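Local coordinates for hypoxanthine-guanine phosphoribosyltransferase (PDB 1PZM), which probably converts hypoxanthine to IMP and guanine to GMP in purine salvage, transferring the phosphoribosyl group from phosphoribosyl pyrophosphate, and is captured here with GMP bound, at residues A[35-40]-A[152-157]; A[69-74]-A[122-127]; A[46-51]-A[167-172]. All blocks are in the same frame, centred on the assembly; numbering follows the deposited sequence.

Overall arrangement
All three contacts join helices to one parallel sheet, and strand by strand they step across it. Contact 2 is the most central, its centre about 3 Å from the centre of the chain, and buries helix 69-81 on strand 120-125; contact 1 sets helix 30-48 over the neighbouring strand 148-156; contact 3 uses a later part of the same helix, against strand 169-173. Contacts 1 and 2 are van der Waals contacts without hydrogen bonds across them, and their strand segments lead into the GMP pocket. Contact 3, away from that pocket and with the exposed Asp47 at its margin, is carried instead by a hydrogen bond. Backbone bonds such as Leu154 O to Ile172 N tie the strands together.

Contact 1: residues A[35-40]-A[152-157]; sequences AATAKC and VVLLDK. With 5GP (guanosine-5'-monophosphate), chain C.
Helix 30-48 packs over the parallel sheet of the phosphoribosyltransferase fold, at the strand whose far end reaches the GMP pocket: Cys40 meets Val152 and, one turn back, Thr37 meets Leu154. The sulfur carries the first pair, Cys40 SG lying 4.2 Å from CG2 of Val152. It is brought there by a chi1 of 167°, which sets SG anti to the backbone N on a CB already aimed at the strand. Thr37 and Leu154 cross at about a right angle, and Leu154 CD1 comes to 4.2 Å from Thr37 OG1. That hydroxyl is hydrogen-bonded to Val33 O within its own helix, so its meeting with the methyl is plain van der Waals contact. The touch is light, about 90 Å² in all; Phe71 of helix 69-81 packs on Thr37 and Leu154, and Tyr169 of strand 169-173 on Cys40 and Val152. Typical of a type I phosphoribosyltransferase, the sheet places its ligand groups beyond the strand ends. After the chain turns a corner at Leu154 and Leu155, Lys157, bent at chi3, brings NZ to the guanine, donating to O6 of GMP at 2.7 Å and to its N7 at 2.6 Å; the ammonium also bonds Ala177 O.

Contact 2: residues A[69-74]-A[122-127]; sequences FIFTAD and MLVEDI. With 5GP (guanosine-5'-monophosphate), chain C.
In the buried core of the phosphoribosyltransferase domain, the first turns of helix 69-81 lie on strand 120-125, with Phe71 and Thr72 both meeting Val124. The axes of segments 69-74 and 122-125 approach to 8.1 Å, with 126° between their directions. One methyl, Val124 CG1, takes both helix residues. Its distance to CD2 of Phe71 is 3.6 Å, and the ring approaches obliquely; Thr72 OG1 comes to 3.3 Å from the same Val124 CG1, a close approach for an oxygen and a methyl. Thr72 OG1 has its polar partner one turn back, the carbonyl O of Ser68 just ahead of the helix. With chi1 at -62° the hydroxyl sits beside its own backbone N, where it can make that bond while resting against the valine. Phe71 also leans on the strand backbone: CD2 of its ring is 3.6 Å from O of Glu125, and Leu154 of strand 148-156 touches the ring as well. Here a helix covers a face of the central parallel sheet of the type I phosphoribosyltransferase fold, and the strand beneath it leads directly into the ligand site. Glu125 and Asp126, an acidic pair after a hydrophobic strand, match the family's phosphoribosyl pyrophosphate-binding motif. The chain turns a corner at Asp126, whose OD1 takes a weak bond from Ile127 N. Asp126 OD1 stands 3.2 Å from O2' of GMP. The ribose O2' donates to Ile127 O at 3.1 Å, and Ile127 CG2 lies 3.4 Å from N9 of the base, so one residue meets both sugar and guanine. The second subunit also reaches this helix: Thr72 touches Phe69 of that subunit, and Asp74 makes a salt bridge to its Arg77.

Contact 3: residues A[46-51]-A[167-172]; sequences ADYKDF and VDYPVI
Tyr169 and Asp47 reach toward each other from opposite directions, and the phenol of the strand residue donates to the carboxylate of the helix residue. The distance from Tyr169 OH to Asp47 OD2 is 2.8 Å, and OD2 receives the proton on its anti lone pair, the one turned away from the other oxygen. The carboxylate oxygen lies at the edge of the tyrosine ring, in its plane, while the two flat groups are twisted 34° against each other. Contact continues along that edge, where OD2 of Asp47 is 3.3 Å from CE1 of Tyr169. The hydroxyl OH of Tyr169 also lies 3.3 Å from CB of Asp47. Tyr48 adds a second, looser touch, its CE2 being 3.9 Å from Tyr169 OH, with the oxygen set obliquely to the Tyr48 ring.

Asp47 is aimed at the strand by its backbone position, and a chi1 of -71° holds the carboxylate on the side of the backbone N. The two tyrosine side chains are buried, so a phenol rooted in the interior reaches an acceptor on the solvent-exposed side chain of Asp47. Further out, Cys40 and Ile44 of the same helix pack on Tyr169, as does Val152 of the adjacent strand, and Met122 of strand 120-125 touches both tyrosines. Backbone bonds from Tyr169 to Thr151 and Val153 fix the strand next to 148-156. Asp168, the residue before strand 169-173, accepts a hydrogen bond from Thr151 N through OD2, a further tie to strand 148-156. The C-terminal part of helix 30-48 thus meets strand 169-173 through one hydrogen bond and tyrosine packing, a helix-on-sheet contact within the parallel alpha/beta fold of the phosphoribosyltransferases, away from the GMP site.

Contact 1: residues A[35-40]-A[152-157]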
# COMPACT_ATOMS: atom_id res chain seq x y z
N ALA A 35 -12.08 -12.75 3.81
CA ALA A 35 -12.94 -13.73 3.20
C ALA A 35 -13.72 -13.18 1.97
O ALA A 35 -13.78 -13.88 0.95
CB ALA A 35 -13.94 -14.37 4.23
N ALA A 36 -14.26 -11.96 2.03
CA ALA A 36 -15.01 -11.42 0.88
C ALA A 36 -14.02 -11.10 -0.30
O ALA A 36 -14.33 -11.29 -1.49
CB ALA A 36 -15.81 -10.10 1.28
N THR A 37 -12.82 -10.66 0.04
CA THR A 37 -11.87 -10.29 -0.98
C THR A 37 -11.32 -11.52 -1.69
O THR A 37 -11.12 -11.48 -2.91
CB THR A 37 -10.70 -9.56 -0.34
OG1 THR A 37 -11.19 -8.36 0.25
CG2 THR A 37 -9.75 -9.09 -1.43
N ALA A 38 -11.06 -12.60 -0.95
CA ALA A 38 -10.68 -13.91 -1.54
C ALA A 38 -11.69 -14.43 -2.56
O ALA A 38 -11.31 -14.93 -3.64
CB ALA A 38 -10.43 -14.98 -0.42
N LYS A 39 -12.98 -14.35 -2.21
CA LYS A 39 -14.09 -14.77 -3.10
C LYS A 39 -14.12 -13.87 -4.33
O LYS A 39 -14.27 -14.35 -5.45
CB LYS A 39 -15.46 -14.75 -2.38
CG LYS A 39 -15.57 -15.92 -1.32
CD LYS A 39 -16.98 -15.92 -0.71
CE LYS A 39 -17.28 -17.29 -0.10
NZ LYS A 39 -18.71 -17.50 0.29
N CYS A 40 -13.92 -12.56 -4.12
CA CYS A 40 -14.01 -11.62 -5.26
C CYS A 40 -12.81 -11.91 -6.19
O CYS A 40 -12.94 -11.94 -7.40
CB CYS A 40 -14.03 -10.17 -4.75
SG CYS A 40 -13.77 -8.92 -6.06
N VAL A 152 -12.91 -2.18 -9.06
CA VAL A 152 -13.19 -2.97 -7.86
C VAL A 152 -13.20 -2.02 -6.65
O VAL A 152 -12.31 -1.14 -6.52
CB VAL A 152 -12.16 -4.13 -7.68
CG1 VAL A 152 -10.68 -3.58 -7.66
CG2 VAL A 152 -12.46 -4.96 -6.42
N VAL A 153 -14.19 -2.17 -5.77
CA VAL A 153 -14.36 -1.25 -4.64
C VAL A 153 -14.61 -2.09 -3.39
O VAL A 153 -15.51 -2.96 -3.42
CB VAL A 153 -15.66 -0.32 -4.91
CG1 VAL A 153 -15.99 0.57 -3.70
CG2 VAL A 153 -15.46 0.57 -6.16
N LEU A 154 -13.93 -1.79 -2.28
CA LEU A 154 -14.15 -2.65 -1.09
C LEU A 154 -15.51 -2.36 -0.50
O LEU A 154 -16.31 -3.29 -0.25
CB LEU A 154 -13.02 -2.48 -0.01
CG LEU A 154 -13.18 -3.30 1.29
CD1 LEU A 154 -13.30 -4.82 1.05
CD2 LEU A 154 -12.01 -2.95 2.26
N LEU A 155 -15.80 -1.06 -0.33
CA LEU A 155 -17.03 -0.64 0.32
C LEU A 155 -17.80 0.23 -0.63
O LEU A 155 -17.39 1.32 -0.98
CB LEU A 155 -16.72 0.15 1.60
CG LEU A 155 -15.94 -0.56 2.68
CD1 LEU A 155 -15.79 0.42 3.83
CD2 LEU A 155 -16.75 -1.83 3.11
N ASP A 156 -18.97 -0.24 -1.04
CA ASP A 156 -19.82 0.57 -1.94
C ASP A 156 -20.95 1.12 -1.12
O ASP A 156 -21.67 0.34 -0.46
CB ASP A 156 -20.36 -0.33 -3.07
CG ASP A 156 -20.86 0.46 -4.26
OD1 ASP A 156 -21.59 -0.11 -5.11
OD2 ASP A 156 -20.54 1.67 -4.40
N LYS A 157 -21.18 2.45 -1.21
CA LYS A 157 -22.35 3.09 -0.60
C LYS A 157 -23.30 3.61 -1.68
O LYS A 157 -23.39 4.85 -1.91
CB LYS A 157 -21.93 4.23 0.38
CG LYS A 157 -20.98 3.73 1.52
CD LYS A 157 -20.73 4.80 2.66
CE LYS A 157 -19.97 5.92 2.16
NZ LYS A 157 -19.24 6.78 3.25
P 5GP C . -17.16 10.20 -3.64
O1P 5GP C . -17.64 8.85 -4.05
O2P 5GP C . -18.27 11.09 -3.20
O3P 5GP C . -16.59 10.80 -4.87
O5' 5GP C . -16.04 10.04 -2.50
C5' 5GP C . -15.28 11.14 -1.99
C4' 5GP C . -14.02 10.68 -1.20
O4' 5GP C . -14.29 10.31 0.16
C3' 5GP C . -13.27 9.49 -1.80
O3' 5GP C . -11.86 9.64 -1.69
C2' 5GP C . -13.76 8.35 -0.91
O2' 5GP C . -12.86 7.27 -0.97
C1' 5GP C . -13.92 8.98 0.48
N9 5GP C . -15.01 8.37 1.28
C8 5GP C . -16.41 8.38 1.08
N7 5GP C . -17.04 7.77 2.17
C5 5GP C . -16.05 7.65 3.12
C6 5GP C . -16.05 7.10 4.41
O6 5GP C . -17.10 6.57 4.89
N1 5GP C . -14.88 7.10 5.16
C2 5GP C . -13.71 7.66 4.62
N2 5GP C . -12.58 7.71 5.32
N3 5GP C . -13.71 8.18 3.36
C4 5GP C . -14.88 8.17 2.62

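Contact 2: residues A[69-74]-A[122-127]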
# COMPACT_ATOMS: atom_id res chain seq x y z
N PHE A 69 -4.59 1.92 -0.42
CA PHE A 69 -3.33 1.16 -0.32
C PHE A 69 -3.38 -0.17 0.43
O PHE A 69 -2.67 -1.13 0.03
CB PHE A 69 -2.11 2.01 0.12
CG PHE A 69 -1.88 2.09 1.61
CD1 PHE A 69 -0.74 1.50 2.17
CD2 PHE A 69 -2.74 2.85 2.45
CE1 PHE A 69 -0.46 1.62 3.56
CE2 PHE A 69 -2.50 2.96 3.82
CZ PHE A 69 -1.37 2.32 4.38
N ILE A 70 -4.10 -0.24 1.54
CA ILE A 70 -4.18 -1.55 2.21
C ILE A 70 -4.96 -2.62 1.44
O ILE A 70 -4.50 -3.75 1.27
CB ILE A 70 -4.63 -1.40 3.67
CG1 ILE A 70 -3.47 -0.68 4.43
CG2 ILE A 70 -4.95 -2.83 4.31
CD1 ILE A 70 -3.74 -0.18 5.81
N PHE A 71 -6.12 -2.22 0.91
CA PHE A 71 -6.97 -3.10 0.11
C PHE A 71 -6.18 -3.59 -1.10
O PHE A 71 -6.26 -4.76 -1.44
CB PHE A 71 -8.23 -2.32 -0.32
CG PHE A 71 -9.20 -3.14 -1.16
CD1 PHE A 71 -9.56 -4.44 -0.79
CD2 PHE A 71 -9.79 -2.56 -2.30
CE1 PHE A 71 -10.43 -5.19 -1.57
CE2 PHE A 71 -10.73 -3.30 -3.07
CZ PHE A 71 -11.02 -4.60 -2.72
N THR A 72 -5.44 -2.68 -1.75
CA THR A 72 -4.61 -3.06 -2.89
C THR A 72 -3.54 -4.15 -2.49
O THR A 72 -3.32 -5.13 -3.20
CB THR A 72 -3.88 -1.81 -3.50
OG1 THR A 72 -4.83 -0.83 -4.00
CG2 THR A 72 -3.15 -2.24 -4.72
N ALA A 73 -2.83 -3.91 -1.38
CA ALA A 73 -1.80 -4.85 -0.92
C ALA A 73 -2.39 -6.23 -0.70
O ALA A 73 -1.74 -7.23 -1.01
CB ALA A 73 -1.20 -4.37 0.38
N ASP A 74 -3.59 -6.27 -0.11
CA ASP A 74 -4.21 -7.56 0.24
C ASP A 74 -4.88 -8.20 -1.02
O ASP A 74 -4.70 -9.36 -1.30
CB ASP A 74 -5.28 -7.32 1.33
CG ASP A 74 -4.67 -7.02 2.71
OD1 ASP A 74 -3.39 -6.95 2.84
OD2 ASP A 74 -5.42 -6.84 3.72
N MET A 122 -7.56 -2.18 -13.97
CA MET A 122 -8.57 -2.27 -12.93
C MET A 122 -8.34 -1.20 -11.89
O MET A 122 -7.27 -1.18 -11.19
CB MET A 122 -8.51 -3.63 -12.24
CG MET A 122 -9.64 -3.78 -11.20
SD MET A 122 -9.85 -5.43 -10.59
CE MET A 122 -10.66 -6.14 -12.13
N LEU A 123 -9.32 -0.30 -11.76
CA LEU A 123 -9.24 0.75 -10.75
C LEU A 123 -9.62 0.15 -9.42
O LEU A 123 -10.66 -0.56 -9.31
CB LEU A 123 -10.18 1.93 -11.07
CG LEU A 123 -9.75 2.84 -12.22
CD1 LEU A 123 -10.89 3.72 -12.68
CD2 LEU A 123 -8.55 3.68 -11.77
N VAL A 124 -8.79 0.45 -8.40
CA VAL A 124 -8.94 -0.17 -7.09
C VAL A 124 -9.26 0.95 -6.09
O VAL A 124 -8.49 1.86 -5.89
CB VAL A 124 -7.66 -0.93 -6.62
CG1 VAL A 124 -7.88 -1.47 -5.19
CG2 VAL A 124 -7.31 -2.08 -7.59
N GLU A 125 -10.45 0.87 -5.49
CA GLU A 125 -10.92 1.94 -4.61
C GLU A 125 -11.27 1.39 -3.24
O GLU A 125 -11.81 0.27 -3.12
CB GLU A 125 -12.19 2.53 -5.18
CG GLU A 125 -12.02 3.44 -6.34
CD GLU A 125 -12.08 4.89 -5.92
OE1 GLU A 125 -11.28 5.31 -5.04
OE2 GLU A 125 -12.98 5.59 -6.46
N ASP A 126 -11.06 2.20 -2.21
CA ASP A 126 -11.49 1.76 -0.88
C ASP A 126 -13.01 1.89 -0.69
O ASP A 126 -13.68 0.94 -0.23
CB ASP A 126 -10.75 2.50 0.22
CG ASP A 126 -10.69 3.98 -0.00
OD1 ASP A 126 -11.24 4.51 -0.98
OD2 ASP A 126 -10.11 4.73 0.79
N ILE A 127 -13.56 3.03 -1.04
CA ILE A 127 -14.97 3.32 -0.76
C ILE A 127 -15.48 4.29 -1.80
O ILE A 127 -14.79 5.24 -2.18
CB ILE A 127 -15.19 3.78 0.74
CG1 ILE A 127 -16.68 3.94 1.04
CG2 ILE A 127 -14.38 5.06 1.10
CD1 ILE A 127 -17.00 3.70 2.52
P 5GP C . -17.16 10.20 -3.64
O1P 5GP C . -17.64 8.85 -4.05
O2P 5GP C . -18.27 11.09 -3.20
O3P 5GP C . -16.59 10.80 -4.87
O5' 5GP C . -16.04 10.04 -2.50
C5' 5GP C . -15.28 11.14 -1.99
C4' 5GP C . -14.02 10.68 -1.20
O4' 5GP C . -14.29 10.31 0.16
C3' 5GP C . -13.27 9.49 -1.80
O3' 5GP C . -11.86 9.64 -1.69
C2' 5GP C . -13.76 8.35 -0.91
O2' 5GP C . -12.86 7.27 -0.97
C1' 5GP C . -13.92 8.98 0.48
N9 5GP C . -15.01 8.37 1.28
C8 5GP C . -16.41 8.38 1.08
N7 5GP C . -17.04 7.77 2.17
C5 5GP C . -16.05 7.65 3.12
C6 5GP C . -16.05 7.10 4.41
O6 5GP C . -17.10 6.57 4.89
N1 5GP C . -14.88 7.10 5.16
C2 5GP C . -13.71 7.66 4.62
N2 5GP C . -12.58 7.71 5.32
N3 5GP C . -13.71 8.18 3.36
C4 5GP C . -14.88 8.17 2.62

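Contact 3: residues A[46-51]-A[167-172]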
# COMPACT_ATOMS: atom_id res chain seq x y z
N ALA A 46 -11.95 -15.73 -12.84
CA ALA A 46 -12.82 -16.52 -13.71
C ALA A 46 -13.22 -15.61 -14.86
O ALA A 46 -13.27 -16.04 -16.01
CB ALA A 46 -14.09 -17.06 -12.95
N ASP A 47 -13.48 -14.34 -14.53
CA ASP A 47 -13.92 -13.38 -15.51
C ASP A 47 -12.79 -13.06 -16.48
O ASP A 47 -13.03 -12.64 -17.60
CB ASP A 47 -14.43 -12.11 -14.85
CG ASP A 47 -15.75 -12.29 -14.13
OD1 ASP A 47 -16.51 -13.26 -14.42
OD2 ASP A 47 -16.12 -11.45 -13.28
N TYR A 48 -11.55 -13.26 -16.08
CA TYR A 48 -10.45 -12.87 -16.97
C TYR A 48 -9.76 -14.05 -17.68
O TYR A 48 -8.80 -13.85 -18.44
CB TYR A 48 -9.39 -12.05 -16.19
CG TYR A 48 -9.74 -10.59 -15.99
CD1 TYR A 48 -9.25 -9.59 -16.85
CD2 TYR A 48 -10.58 -10.20 -14.95
CE1 TYR A 48 -9.57 -8.23 -16.65
CE2 TYR A 48 -10.91 -8.84 -14.75
CZ TYR A 48 -10.40 -7.88 -15.61
OH TYR A 48 -10.75 -6.57 -15.42
N LYS A 49 -10.19 -15.27 -17.36
CA LYS A 49 -9.58 -16.49 -17.93
C LYS A 49 -9.45 -16.48 -19.46
O LYS A 49 -8.41 -16.88 -20.00
CB LYS A 49 -10.32 -17.78 -17.47
CG LYS A 49 -9.37 -19.01 -17.31
CD LYS A 49 -10.17 -20.31 -17.10
N ASP A 50 -10.48 -16.00 -20.15
CA ASP A 50 -10.46 -15.93 -21.61
C ASP A 50 -9.56 -14.83 -22.17
O ASP A 50 -9.41 -14.72 -23.39
CB ASP A 50 -11.88 -15.75 -22.18
CG ASP A 50 -12.71 -17.03 -22.13
OD1 ASP A 50 -12.17 -18.12 -21.81
OD2 ASP A 50 -13.93 -17.02 -22.41
N PHE A 51 -8.98 -14.00 -21.30
CA PHE A 51 -8.07 -12.94 -21.76
C PHE A 51 -6.63 -13.37 -21.90
O PHE A 51 -5.79 -12.62 -22.42
CB PHE A 51 -8.19 -11.68 -20.89
CG PHE A 51 -9.40 -10.85 -21.21
CD1 PHE A 51 -9.84 -10.71 -22.54
CD2 PHE A 51 -10.12 -10.21 -20.19
CE1 PHE A 51 -10.96 -9.95 -22.85
CE2 PHE A 51 -11.26 -9.44 -20.49
CZ PHE A 51 -11.68 -9.31 -21.82
N VAL A 167 -19.82 -0.00 -11.28
CA VAL A 167 -18.86 -0.71 -10.33
C VAL A 167 -18.88 -2.21 -10.58
O VAL A 167 -19.87 -2.89 -10.26
CB VAL A 167 -19.10 -0.48 -8.82
CG1 VAL A 167 -18.20 -1.38 -7.97
CG2 VAL A 167 -18.79 0.95 -8.42
N ASP A 168 -17.86 -2.70 -11.25
CA ASP A 168 -17.91 -4.11 -11.69
C ASP A 168 -17.80 -5.05 -10.50
O ASP A 168 -18.48 -6.08 -10.47
CB ASP A 168 -16.79 -4.42 -12.67
CG ASP A 168 -16.75 -3.42 -13.79
OD1 ASP A 168 -17.59 -3.56 -14.69
OD2 ASP A 168 -15.99 -2.45 -13.80
N TYR A 169 -16.93 -4.69 -9.53
CA TYR A 169 -16.74 -5.60 -8.37
C TYR A 169 -16.90 -4.88 -7.01
O TYR A 169 -15.92 -4.54 -6.36
CB TYR A 169 -15.38 -6.31 -8.45
CG TYR A 169 -15.18 -7.10 -9.74
CD1 TYR A 169 -15.61 -8.44 -9.86
CD2 TYR A 169 -14.49 -6.53 -10.82
CE1 TYR A 169 -15.44 -9.13 -11.03
CE2 TYR A 169 -14.29 -7.22 -11.99
CZ TYR A 169 -14.75 -8.52 -12.09
OH TYR A 169 -14.51 -9.21 -13.25
N PRO A 170 -18.13 -4.69 -6.56
CA PRO A 170 -18.33 -4.03 -5.28
C PRO A 170 -18.29 -5.17 -4.24
O PRO A 170 -19.25 -5.97 -4.16
CB PRO A 170 -19.73 -3.47 -5.39
CG PRO A 170 -20.48 -4.38 -6.40
CD PRO A 170 -19.40 -5.15 -7.15
N VAL A 171 -17.24 -5.21 -3.44
CA VAL A 171 -17.03 -6.38 -2.58
C VAL A 171 -18.05 -6.42 -1.47
O VAL A 171 -18.68 -7.43 -1.21
CB VAL A 171 -15.60 -6.35 -1.99
CG1 VAL A 171 -15.38 -7.60 -1.16
CG2 VAL A 171 -14.58 -6.33 -3.12
N ILE A 172 -18.22 -5.29 -0.80
CA ILE A 172 -19.22 -5.21 0.27
C ILE A 172 -20.09 -3.99 0.07
O ILE A 172 -19.55 -2.91 -0.19
CB ILE A 172 -18.52 -5.10 1.63
CG1 ILE A 172 -17.44 -6.19 1.76
CG2 ILE A 172 -19.56 -5.14 2.77
CD1 ILE A 172 -16.62 -6.09 3.07